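Local coordinates for DNA repair protein RecN (Deinococcus radiodurans, PDB 4ABY) that hydrolyses ATP as an SMC-like protein that may act in recombinational repair of damaged DNA, and is represented by its head domain, at residues A[257-263]-A[276-282]; A[170-174]-A[233-238]; A[299-303]-A[322-328]; A[181-185]-A[269-274]. The contacts are given in a common frame with arbitrary orientation. Residues are numbered along the deposited sequence.

Interaction 1: residues A[257-263]-A[276-282]; sequences ARMEFAL and DVLLRFS
The Glu260–Arg280 salt bridge (OE2 to NH1, 2.8 Å) lies across a hydrogen-bonded pair; its N–H geometry is bent, so the hydrogen bond is weak. Two extended strands run antiparallel, axes 4.6 Å apart at 158°, in a register pairing Arg258 with Ser282, Glu260 with Arg280 and Ala262 with Leu278. Each pair exchanges two backbone bonds: Arg258 N to Ser282 O and Ser282 N to Arg258 O, both 2.9 Å; Glu260 N to Arg280 O, 3.1 Å, and Arg280 N to Glu260 O, 2.9 Å; Ala262 N to Leu278 O, 2.8 Å, and Leu278 N to Ala262 O, 2.9 Å. Non-hydrogen-bonded pairs supply the apolar face. Leu279 CD1 (chi1 t, chi2 p) sits 3.6 Å from the Phe261 ring centroid (chi1 m), a CH-pi contact over its face. Selenomethionine Met259 CE reaches Phe281 CD1 at 3.3 Å, and Leu263 CD2 meets Val277 CG2 at 3.5 Å. This face packs on helices 163-171 and 214-249: a two-stranded antiparallel sheet of the RecN head domain with one wholly apolar face, the other carrying the Glu260–Arg280 pair.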
loop_
_atom_site.group_PDB
_atom_site.type_symbol
_atom_site.label_atom_id
_atom_site.label_comp_id
_atom_site.label_asym_id
_atom_site.label_seq_id
_atom_site.Cartn_x
_atom_site.Cartn_y
_atom_site.Cartn_z
ATOM N N ALA A 257 9.415 -1.425 18.659
ATOM C CA ALA A 257 9.671 -0.645 17.464
ATOM C C ALA A 257 10.023 0.774 17.868
ATOM O O ALA A 257 9.434 1.325 18.797
ATOM C CB ALA A 257 8.464 -0.660 16.549
ATOM N N ARG A 258 11.007 1.347 17.184
ATOM C CA ARG A 258 11.366 2.747 17.372
ATOM C C ARG A 258 11.193 3.469 16.046
ATOM O O ARG A 258 11.443 2.898 14.984
ATOM C CB ARG A 258 12.807 2.894 17.860
ATOM C CG ARG A 258 13.097 2.294 19.228
ATOM C CD ARG A 258 14.280 3.001 19.872
ATOM N NE ARG A 258 15.025 2.141 20.788
ATOM C CZ ARG A 258 15.939 2.580 21.651
ATOM N NH1 ARG A 258 16.219 3.876 21.729
ATOM N NH2 ARG A 258 16.572 1.724 22.444
HETATM N N MSE A 259 10.763 4.723 16.110
HETATM C CA MSE A 259 10.464 5.485 14.906
HETATM C C MSE A 259 10.677 6.972 15.145
HETATM O O MSE A 259 10.438 7.471 16.242
HETATM C CB MSE A 259 9.024 5.224 14.459
HETATM C CG MSE A 259 8.523 6.163 13.373
HETATM SE SE MSE A 259 6.733 5.714 12.732
HETATM C CE MSE A 259 7.138 4.069 11.770
ATOM N N GLU A 260 11.135 7.678 14.118
ATOM C CA GLU A 260 11.308 9.119 14.215
ATOM C C GLU A 260 11.301 9.777 12.839
ATOM O O GLU A 260 11.647 9.149 11.839
ATOM C CB GLU A 260 12.617 9.450 14.928
ATOM C CG GLU A 260 13.843 9.335 14.037
ATOM C CD GLU A 260 15.124 9.680 14.766
ATOM O OE1 GLU A 260 15.076 9.797 16.011
ATOM O OE2 GLU A 260 16.170 9.829 14.095
ATOM N N PHE A 261 10.900 11.044 12.797
ATOM C CA PHE A 261 11.071 11.853 11.598
ATOM C C PHE A 261 12.360 12.652 11.708
ATOM O O PHE A 261 12.574 13.360 12.688
ATOM C CB PHE A 261 9.891 12.800 11.399
ATOM C CG PHE A 261 8.692 12.145 10.793
ATOM C CD1 PHE A 261 8.646 11.881 9.438
ATOM C CD2 PHE A 261 7.608 11.792 11.575
ATOM C CE1 PHE A 261 7.545 11.273 8.876
ATOM C CE2 PHE A 261 6.501 11.188 11.018
ATOM C CZ PHE A 261 6.470 10.927 9.667
ATOM N N ALA A 262 13.219 12.528 10.705
ATOM C CA ALA A 262 14.482 13.252 10.700
ATOM C C ALA A 262 14.469 14.360 9.657
ATOM O O ALA A 262 14.107 14.133 8.498
ATOM C CB ALA A 262 15.638 12.302 10.445
ATOM N N LEU A 263 14.855 15.560 10.076
ATOM C CA LEU A 263 15.014 16.666 9.147
ATOM C C LEU A 263 16.460 16.730 8.690
ATOM O O LEU A 263 17.384 16.694 9.501
ATOM C CB LEU A 263 14.610 17.988 9.794
ATOM C CG LEU A 263 13.256 17.981 10.495
ATOM C CD1 LEU A 263 12.855 19.390 10.876
ATOM C CD2 LEU A 263 12.205 17.352 9.607
ATOM N N ASP A 276 14.947 18.350 4.091
ATOM C CA ASP A 276 14.326 17.100 3.670
ATOM C C ASP A 276 13.678 16.442 4.875
ATOM O O ASP A 276 14.237 16.460 5.966
ATOM C CB ASP A 276 15.384 16.154 3.107
ATOM C CG ASP A 276 15.570 16.300 1.612
ATOM O OD1 ASP A 276 14.592 16.652 0.918
ATOM O OD2 ASP A 276 16.694 16.040 1.128
ATOM N N VAL A 277 12.503 15.858 4.691
ATOM C CA VAL A 277 11.854 15.164 5.797
ATOM C C VAL A 277 11.841 13.661 5.561
ATOM O O VAL A 277 11.225 13.179 4.610
ATOM C CB VAL A 277 10.428 15.673 6.045
ATOM C CG1 VAL A 277 9.716 14.769 7.038
ATOM C CG2 VAL A 277 10.464 17.106 6.556
ATOM N N LEU A 278 12.531 12.930 6.432
ATOM C CA LEU A 278 12.707 11.492 6.258
ATOM C C LEU A 278 12.098 10.708 7.409
ATOM O O LEU A 278 12.121 11.155 8.557
ATOM C CB LEU A 278 14.193 11.156 6.139
ATOM C CG LEU A 278 14.919 11.826 4.975
ATOM C CD1 LEU A 278 16.301 12.315 5.395
ATOM C CD2 LEU A 278 14.998 10.881 3.791
ATOM N N LEU A 279 11.554 9.535 7.093
ATOM C CA LEU A 279 10.968 8.664 8.101
ATOM C C LEU A 279 11.882 7.473 8.372
ATOM O O LEU A 279 12.174 6.687 7.470
ATOM C CB LEU A 279 9.594 8.181 7.650
ATOM C CG LEU A 279 8.857 7.333 8.679
ATOM C CD1 LEU A 279 8.696 8.125 9.966
ATOM C CD2 LEU A 279 7.510 6.877 8.142
ATOM N N ARG A 280 12.332 7.351 9.615
ATOM C CA ARG A 280 13.267 6.302 9.992
ATOM C C ARG A 280 12.626 5.349 10.995
ATOM O O ARG A 280 11.831 5.765 11.832
ATOM C CB ARG A 280 14.545 6.919 10.564
ATOM C CG ARG A 280 15.218 7.909 9.611
ATOM C CD ARG A 280 16.448 8.566 10.221
ATOM N NE ARG A 280 17.545 7.625 10.419
ATOM C CZ ARG A 280 18.294 7.586 11.517
ATOM N NH1 ARG A 280 18.056 8.436 12.509
ATOM N NH2 ARG A 280 19.277 6.699 11.629
ATOM N N PHE A 281 12.976 4.069 10.909
ATOM C CA PHE A 281 12.282 3.041 11.671
ATOM C C PHE A 281 13.180 1.850 11.984
ATOM O O PHE A 281 13.966 1.411 11.144
ATOM C CB PHE A 281 11.046 2.576 10.890
ATOM C CG PHE A 281 10.296 1.443 11.533
ATOM C CD1 PHE A 281 9.364 1.689 12.526
ATOM C CD2 PHE A 281 10.502 0.136 11.123
ATOM C CE1 PHE A 281 8.666 0.652 13.109
ATOM C CE2 PHE A 281 9.810 -0.906 11.703
ATOM C CZ PHE A 281 8.890 -0.648 12.696
ATOM N N SER A 282 13.058 1.338 13.206
ATOM C CA SER A 282 13.697 0.088 13.595
ATOM C C SER A 282 12.640 -0.825 14.197
ATOM O O SER A 282 11.888 -0.413 15.081
ATOM C CB SER A 282 14.813 0.336 14.609
ATOM O OG SER A 282 14.290 0.853 15.821
#

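Interaction 2: residues A[170-174]-A[233-238]; sequences LDRRV and AREREA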
loop_
_atom_site.group_PDB
_atom_site.type_symbol
_atom_site.label_atom_id
_atom_site.label_comp_id
_atom_site.label_asym_id
_atom_site.label_seq_id
_atom_site.Cartn_x
_atom_site.Cartn_y
_atom_site.Cartn_z
ATOM N N LEU A 170 4.240 14.428 7.443
ATOM C CA LEU A 170 4.478 15.411 8.493
ATOM C C LEU A 170 3.942 16.783 8.106
ATOM O O LEU A 170 3.409 17.507 8.943
ATOM C CB LEU A 170 5.973 15.496 8.806
ATOM C CG LEU A 170 6.410 16.352 9.998
ATOM C CD1 LEU A 170 5.632 15.984 11.252
ATOM C CD2 LEU A 170 7.905 16.204 10.226
ATOM N N ASP A 171 4.071 17.127 6.832
ATOM C CA ASP A 171 3.689 18.454 6.367
ATOM C C ASP A 171 2.184 18.705 6.366
ATOM O O ASP A 171 1.753 19.858 6.319
ATOM C CB ASP A 171 4.289 18.744 4.987
ATOM C CG ASP A 171 5.741 19.179 5.065
ATOM O OD1 ASP A 171 6.377 18.945 6.115
ATOM O OD2 ASP A 171 6.247 19.758 4.080
ATOM N N ARG A 172 1.385 17.643 6.413
ATOM C CA ARG A 172 -0.066 17.818 6.476
ATOM C C ARG A 172 -0.547 17.924 7.920
ATOM O O ARG A 172 -1.748 17.912 8.193
ATOM C CB ARG A 172 -0.825 16.737 5.690
ATOM C CG ARG A 172 -0.619 15.299 6.146
ATOM C CD ARG A 172 -1.226 14.337 5.118
ATOM N NE ARG A 172 -0.799 12.948 5.294
ATOM C CZ ARG A 172 -1.593 11.963 5.711
ATOM N NH1 ARG A 172 -2.869 12.204 6.000
ATOM N NH2 ARG A 172 -1.115 10.731 5.837
ATOM N N ARG A 173 0.415 18.047 8.832
ATOM C CA ARG A 173 0.141 18.303 10.242
ATOM C C ARG A 173 0.461 19.757 10.562
ATOM O O ARG A 173 0.117 20.264 11.631
ATOM C CB ARG A 173 0.985 17.385 11.123
ATOM C CG ARG A 173 0.817 15.909 10.815
ATOM C CD ARG A 173 -0.525 15.379 11.304
ATOM N NE ARG A 173 -0.457 14.929 12.691
ATOM C CZ ARG A 173 -1.230 13.977 13.204
ATOM N NH1 ARG A 173 -2.136 13.368 12.442
ATOM N NH2 ARG A 173 -1.091 13.629 14.479
ATOM N N VAL A 174 1.132 20.423 9.628
ATOM C CA VAL A 174 1.513 21.820 9.806
ATOM C C VAL A 174 1.197 22.630 8.552
ATOM O O VAL A 174 2.007 23.438 8.102
ATOM C CB VAL A 174 3.013 21.964 10.164
ATOM C CG1 VAL A 174 3.306 21.299 11.496
ATOM C CG2 VAL A 174 3.887 21.374 9.072
ATOM N N ALA A 233 7.942 23.832 13.294
ATOM C CA ALA A 233 6.634 23.210 13.356
ATOM C C ALA A 233 6.774 21.723 13.097
ATOM O O ALA A 233 6.151 20.906 13.768
ATOM C CB ALA A 233 5.705 23.835 12.341
ATOM N N ARG A 234 7.599 21.377 12.115
ATOM C CA ARG A 234 7.851 19.979 11.793
ATOM C C ARG A 234 8.331 19.219 13.026
ATOM O O ARG A 234 7.697 18.255 13.455
ATOM C CB ARG A 234 8.863 19.865 10.650
ATOM C CG ARG A 234 8.278 20.182 9.279
ATOM C CD ARG A 234 9.351 20.218 8.205
ATOM N NE ARG A 234 8.786 20.285 6.859
ATOM C CZ ARG A 234 9.502 20.494 5.757
ATOM N NH1 ARG A 234 10.814 20.664 5.839
ATOM N NH2 ARG A 234 8.906 20.536 4.572
ATOM N N GLU A 235 9.444 19.663 13.603
ATOM C CA GLU A 235 9.976 19.041 14.812
ATOM C C GLU A 235 8.959 19.056 15.949
ATOM O O GLU A 235 8.918 18.133 16.764
ATOM C CB GLU A 235 11.268 19.729 15.254
ATOM C CG GLU A 235 12.503 19.327 14.455
ATOM C CD GLU A 235 13.714 20.195 14.776
ATOM O OE1 GLU A 235 13.536 21.418 14.963
ATOM O OE2 GLU A 235 14.843 19.660 14.835
ATOM N N ARG A 236 8.145 20.105 16.000
ATOM C CA ARG A 236 7.138 20.240 17.043
ATOM C C ARG A 236 6.078 19.155 16.920
ATOM O O ARG A 236 5.739 18.497 17.902
ATOM C CB ARG A 236 6.473 21.613 16.966
ATOM C CG ARG A 236 5.395 21.851 18.016
ATOM C CD ARG A 236 4.567 23.094 17.698
ATOM N NE ARG A 236 3.544 22.843 16.683
ATOM C CZ ARG A 236 3.241 23.684 15.698
ATOM N NH1 ARG A 236 3.888 24.836 15.584
ATOM N NH2 ARG A 236 2.295 23.375 14.821
ATOM N N GLU A 237 5.565 18.972 15.706
ATOM C CA GLU A 237 4.461 18.054 15.466
ATOM C C GLU A 237 4.914 16.629 15.185
ATOM O O GLU A 237 4.087 15.737 15.019
ATOM C CB GLU A 237 3.602 18.560 14.309
ATOM C CG GLU A 237 2.805 19.804 14.636
ATOM C CD GLU A 237 1.781 19.564 15.728
ATOM O OE1 GLU A 237 0.756 18.901 15.447
ATOM O OE2 GLU A 237 2.003 20.040 16.864
ATOM N N ALA A 238 6.223 16.413 15.137
ATOM C CA ALA A 238 6.765 15.097 14.802
ATOM C C ALA A 238 6.550 14.059 15.904
ATOM O O ALA A 238 6.030 12.975 15.649
ATOM C CB ALA A 238 8.241 15.203 14.452
#
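This is a packing contact between the C-terminal end of helix 163-171, with the short link after it, and a middle turn of helix 214-249, joined by a salt bridge and a small apolar patch. Arg172 is the first residue to leave helical phi/psi, and Val174 takes the N-cap position of the next helix, so the link is only a few residues long. The charged part is a bidentate, side-on pairing. Arg234 NE donates to Asp171 OD1 at 2.9 Å and Arg234 NH2 to Asp171 OD2 at 2.8 Å, made possible by an extended arginine (chi2 to chi4 all t). Beside it, Leu170 (chi1 t, chi2 p) points at the helix; its CD1 lies 3.8 Å from both Arg234 O and Ala238 CA. Val174 CG1 fits between Ala233 CB at 3.6 Å and Glu237 CG at 3.5 Å. Glu237 also takes a hydrogen bond within its own helix, Arg236 NE to Glu237 OE2 at 3.2 Å, while Arg236 makes a second salt bridge to Glu177 of helix 175-197. On the strand side, Leu170 and Arg234 both touch Val277, so the two-stranded sheet 258-266/276-282 packs against both helices.

Interaction 3: residues A[299-303]-A[322-328]; sequences GELSR and DEVDAGI
Opposite one turn of helix 298-312 lies an irregular loop, met first at Asp322, whose O accepts Ser302 OG (chi1 m) at 2.9 Å. Its carboxylate bonds Gln154, and the Asp322 side chain is about 4 Å from that of Lys73, predicted to bind ATP, so Asp322 is consistent with the Walker B aspartate following strand 318-321. Glu323 has positive phi (73/24) and starts a type I turn closed by Ala326 N to Glu323 O, 3.0 Å; its carboxylate bonds Trp153. Glu323 O also sits 2.9 Å from Gly299 CA; this glycine, in an SGGE sequence that matches the ABC-type signature motif, has no room for a CB. Val324 CA is 4.5 Å from Gly299 CA, and Val324 O takes a weak bond from Arg303 NH1 at 3.4 Å. Past Asp325 and Gly327, Ile328 CG2 lies over the Arg303 guanidinium face, 3.4 Å from Arg303 CZ, with Arg303 at chi1 m, chi2 t, chi3 m. The loop leads into helix 330-343, whose Val336 packs on Arg303, Val324 and Ile328, while helix 69-83 meets Asp322.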
loop_
_atom_site.group_PDB
_atom_site.type_symbol
_atom_site.label_atom_id
_atom_site.label_comp_id
_atom_site.label_asym_id
_atom_site.label_seq_id
_atom_site.Cartn_x
_atom_site.Cartn_y
_atom_site.Cartn_z
ATOM N N GLY A 299 6.698 -8.757 5.371
ATOM C CA GLY A 299 5.586 -8.742 6.302
ATOM C C GLY A 299 5.655 -7.615 7.318
ATOM O O GLY A 299 4.636 -7.009 7.640
ATOM N N GLU A 300 6.847 -7.328 7.834
ATOM C CA GLU A 300 7.002 -6.232 8.785
ATOM C C GLU A 300 6.703 -4.887 8.138
ATOM O O GLU A 300 6.061 -4.030 8.741
ATOM C CB GLU A 300 8.402 -6.220 9.398
ATOM C CG GLU A 300 8.653 -7.346 10.383
ATOM C CD GLU A 300 9.922 -7.142 11.187
ATOM O OE1 GLU A 300 10.893 -6.578 10.638
ATOM O OE2 GLU A 300 9.950 -7.546 12.369
ATOM N N LEU A 301 7.174 -4.704 6.909
ATOM C CA LEU A 301 6.877 -3.495 6.158
ATOM C C LEU A 301 5.360 -3.363 6.000
ATOM O O LEU A 301 4.786 -2.315 6.304
ATOM C CB LEU A 301 7.570 -3.530 4.793
ATOM C CG LEU A 301 7.578 -2.248 3.957
ATOM C CD1 LEU A 301 8.072 -1.080 4.775
ATOM C CD2 LEU A 301 8.425 -2.420 2.711
ATOM N N SER A 302 4.717 -4.437 5.547
ATOM C CA SER A 302 3.266 -4.448 5.367
ATOM C C SER A 302 2.529 -4.022 6.628
ATOM O O SER A 302 1.566 -3.260 6.564
ATOM C CB SER A 302 2.776 -5.832 4.938
ATOM O OG SER A 302 3.202 -6.150 3.625
ATOM N N ARG A 303 2.974 -4.518 7.774
ATOM C CA ARG A 303 2.280 -4.224 9.021
ATOM C C ARG A 303 2.496 -2.784 9.452
ATOM O O ARG A 303 1.646 -2.193 10.115
ATOM C CB ARG A 303 2.675 -5.205 10.123
ATOM C CG ARG A 303 2.151 -6.601 9.867
ATOM C CD ARG A 303 2.261 -7.474 11.086
ATOM N NE ARG A 303 3.635 -7.577 11.562
ATOM C CZ ARG A 303 4.518 -8.468 11.123
ATOM N NH1 ARG A 303 4.183 -9.342 10.180
ATOM N NH2 ARG A 303 5.742 -8.483 11.632
ATOM N N ASP A 322 0.482 -7.748 1.446
ATOM C CA ASP A 322 0.964 -9.084 1.258
ATOM C C ASP A 322 1.755 -9.524 2.446
ATOM O O ASP A 322 2.661 -8.862 2.853
ATOM C CB ASP A 322 1.932 -9.102 0.111
ATOM C CG ASP A 322 2.320 -10.472 -0.295
ATOM O OD1 ASP A 322 1.546 -11.401 -0.076
ATOM O OD2 ASP A 322 3.395 -10.620 -0.852
ATOM N N GLU A 323 1.462 -10.664 3.008
ATOM C CA GLU A 323 2.334 -11.074 4.033
ATOM C C GLU A 323 2.237 -10.355 5.305
ATOM O O GLU A 323 3.179 -10.355 6.010
ATOM C CB GLU A 323 3.743 -10.857 3.524
ATOM C CG GLU A 323 4.409 -12.099 2.965
ATOM C CD GLU A 323 5.840 -11.888 2.652
ATOM O OE1 GLU A 323 6.144 -11.344 1.607
ATOM O OE2 GLU A 323 6.686 -12.273 3.445
ATOM N N VAL A 324 1.129 -9.747 5.648
ATOM C CA VAL A 324 1.103 -9.038 6.925
ATOM C C VAL A 324 0.796 -10.028 7.941
ATOM O O VAL A 324 0.979 -9.748 9.084
ATOM C CB VAL A 324 -0.191 -8.518 6.319
ATOM C CG1 VAL A 324 -1.224 -9.555 6.356
ATOM C CG2 VAL A 324 -0.685 -7.339 7.072
ATOM N N ASP A 325 0.452 -11.243 7.559
ATOM C CA ASP A 325 0.447 -12.221 8.627
ATOM C C ASP A 325 1.694 -13.011 8.721
ATOM O O ASP A 325 1.752 -13.981 9.413
ATOM C CB ASP A 325 -0.666 -13.218 8.396
ATOM C CG ASP A 325 -0.634 -13.799 7.067
ATOM O OD1 ASP A 325 0.197 -13.407 6.310
ATOM O OD2 ASP A 325 -1.432 -14.656 6.777
ATOM N N ALA A 326 2.700 -12.610 7.993
ATOM C CA ALA A 326 3.888 -13.443 7.887
ATOM C C ALA A 326 4.391 -13.986 9.226
ATOM O O ALA A 326 4.031 -15.092 9.626
ATOM C CB ALA A 326 4.994 -12.708 7.149
ATOM N N GLY A 327 5.223 -13.220 9.920
ATOM C CA GLY A 327 5.945 -13.768 11.053
ATOM C C GLY A 327 5.309 -13.606 12.418
ATOM O O GLY A 327 6.005 -13.612 13.435
ATOM N N ILE A 328 3.990 -13.467 12.452
ATOM C CA ILE A 328 3.281 -13.225 13.703
ATOM C C ILE A 328 2.250 -14.306 13.940
ATOM O O ILE A 328 2.107 -15.233 13.143
ATOM C CB ILE A 328 2.521 -11.887 13.672
ATOM C CG1 ILE A 328 1.391 -11.952 12.635
ATOM C CG2 ILE A 328 3.468 -10.742 13.376
ATOM C CD1 ILE A 328 0.417 -10.808 12.704
#

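Interaction 4: residues A[181-185]-A[269-274]; sequences YAAAH and PAAYGL
One turn of helix 175-197, closed by His185 N to Tyr181 O at 2.7 Å, faces the reversal between strands 258-266 and 276-282. Ala270 to Gly273 form a type I turn whose ends exchange backbone bonds, Gly273 N to Ala270 O at 3.2 Å and Ala270 N to Gly273 O at 2.8 Å. Gly273 (143/-175) adopts angles that would jam a CB against the preceding carbonyl. Closest CA pairs are Tyr181–Gly273 at 6.8 Å and His185–Ala271 at 6.4 Å. Tyr181 and His185 both direct CA-to-CB at the turn, with chi1 t; Leu223 of helix 214-249 touches both. Tyr181 OH donates to Ala270 O at 2.6 Å, while Gly273 CA stands 3.6 Å from the Tyr181 ring centroid, a CH-pi contact over its face. Tyr181 CE1 meets Leu274 CD1 at 3.3 Å. Ala271 CA makes the same CH-pi contact over the His185 ring face, 3.6 Å from its centroid. Two aromatic faces thus receive backbone CA-H groups, and one directional bond reaches a carbonyl that also closes the turn, so the contact depends largely on the turn's backbone.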
loop_
_atom_site.group_PDB
_atom_site.type_symbol
_atom_site.label_atom_id
_atom_site.label_comp_id
_atom_site.label_asym_id
_atom_site.label_seq_id
_atom_site.Cartn_x
_atom_site.Cartn_y
_atom_site.Cartn_z
ATOM N N TYR A 181 5.408 28.908 3.928
ATOM C CA TYR A 181 6.649 28.752 3.187
ATOM C C TYR A 181 6.389 28.837 1.693
ATOM O O TYR A 181 7.035 29.606 0.987
ATOM C CB TYR A 181 7.332 27.419 3.502
ATOM C CG TYR A 181 8.652 27.278 2.779
ATOM C CD1 TYR A 181 9.817 27.805 3.317
ATOM C CD2 TYR A 181 8.728 26.656 1.545
ATOM C CE1 TYR A 181 11.019 27.701 2.658
ATOM C CE2 TYR A 181 9.930 26.548 0.875
ATOM C CZ TYR A 181 11.071 27.073 1.439
ATOM O OH TYR A 181 12.272 26.972 0.780
ATOM N N ALA A 182 5.445 28.034 1.218
ATOM C CA ALA A 182 5.128 27.965 -0.204
ATOM C C ALA A 182 4.923 29.351 -0.805
ATOM O O ALA A 182 5.434 29.654 -1.885
ATOM C CB ALA A 182 3.903 27.109 -0.425
ATOM N N ALA A 183 4.166 30.185 -0.099
ATOM C CA ALA A 183 3.898 31.539 -0.554
ATOM C C ALA A 183 5.189 32.342 -0.624
ATOM O O ALA A 183 5.480 32.980 -1.635
ATOM C CB ALA A 183 2.905 32.211 0.366
ATOM N N ALA A 184 5.958 32.301 0.461
ATOM C CA ALA A 184 7.238 32.993 0.522
ATOM C C ALA A 184 8.163 32.544 -0.609
ATOM O O ALA A 184 8.766 33.366 -1.297
ATOM C CB ALA A 184 7.892 32.765 1.869
ATOM N N HIS A 185 8.266 31.234 -0.797
ATOM C CA HIS A 185 9.116 30.681 -1.838
ATOM C C HIS A 185 8.682 31.154 -3.219
ATOM O O HIS A 185 9.518 31.482 -4.059
ATOM C CB HIS A 185 9.105 29.156 -1.782
ATOM C CG HIS A 185 9.933 28.509 -2.845
ATOM N ND1 HIS A 185 11.196 28.013 -2.605
ATOM C CD2 HIS A 185 9.681 28.280 -4.156
ATOM C CE1 HIS A 185 11.685 27.505 -3.722
ATOM N NE2 HIS A 185 10.787 27.655 -4.677
ATOM N N PRO A 269 17.499 26.238 -0.461
ATOM C CA PRO A 269 16.059 26.128 -0.217
ATOM C C PRO A 269 15.344 25.340 -1.307
ATOM O O PRO A 269 15.585 25.557 -2.493
ATOM C CB PRO A 269 15.597 27.585 -0.238
ATOM C CG PRO A 269 16.781 28.345 0.237
ATOM C CD PRO A 269 17.974 27.625 -0.326
ATOM N N ALA A 270 14.475 24.426 -0.896
ATOM C CA ALA A 270 13.666 23.652 -1.827
ATOM C C ALA A 270 12.305 24.311 -1.934
ATOM O O ALA A 270 11.951 25.145 -1.102
ATOM C CB ALA A 270 13.521 22.222 -1.343
ATOM N N ALA A 271 11.538 23.938 -2.953
ATOM C CA ALA A 271 10.185 24.456 -3.102
ATOM C C ALA A 271 9.326 24.005 -1.930
ATOM O O ALA A 271 8.287 24.601 -1.640
ATOM C CB ALA A 271 9.587 23.996 -4.403
ATOM N N TYR A 272 9.778 22.961 -1.244
ATOM C CA TYR A 272 9.013 22.378 -0.155
ATOM C C TYR A 272 9.602 22.659 1.223
ATOM O O TYR A 272 9.078 22.184 2.231
ATOM C CB TYR A 272 8.870 20.875 -0.360
ATOM C CG TYR A 272 10.186 20.171 -0.543
ATOM C CD1 TYR A 272 10.988 19.868 0.547
ATOM C CD2 TYR A 272 10.627 19.806 -1.804
ATOM C CE1 TYR A 272 12.196 19.225 0.385
ATOM C CE2 TYR A 272 11.830 19.161 -1.976
ATOM C CZ TYR A 272 12.613 18.874 -0.877
ATOM O OH TYR A 272 13.815 18.228 -1.041
ATOM N N GLY A 273 10.689 23.422 1.276
ATOM C CA GLY A 273 11.238 23.826 2.558
ATOM C C GLY A 273 12.749 23.893 2.635
ATOM O O GLY A 273 13.448 23.708 1.644
ATOM N N LEU A 274 13.253 24.158 3.832
ATOM C CA LEU A 274 14.684 24.309 4.044
ATOM C C LEU A 274 15.339 22.982 4.408
ATOM O O LEU A 274 16.554 22.916 4.608
ATOM C CB LEU A 274 14.949 25.337 5.145
ATOM C CG LEU A 274 15.153 26.801 4.754
ATOM C CD1 LEU A 274 14.132 27.284 3.746
ATOM C CD2 LEU A 274 15.113 27.651 6.005
#

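From the N terminus, 170-174 and then 181-185 come first, on successive helices. Interaction 2 closes when helix 214-249 brings 233-238 back; interaction 4, opened inside that loop, closes only at 269-274, so the two cross. Interaction 1 opens at 257-263 and closes at 276-282, crossing interaction 4 again and following interaction 2 in series. These three form one connected region on the same side of the chain's centre, tying helices 163-171, 175-197 and 214-249 to the two-stranded sheet; Arg234 meets both Val277 and Tyr272 there. Interaction 3 comes last, in series, near the predicted ATP site, its centre about 37 Å from that of interaction 4.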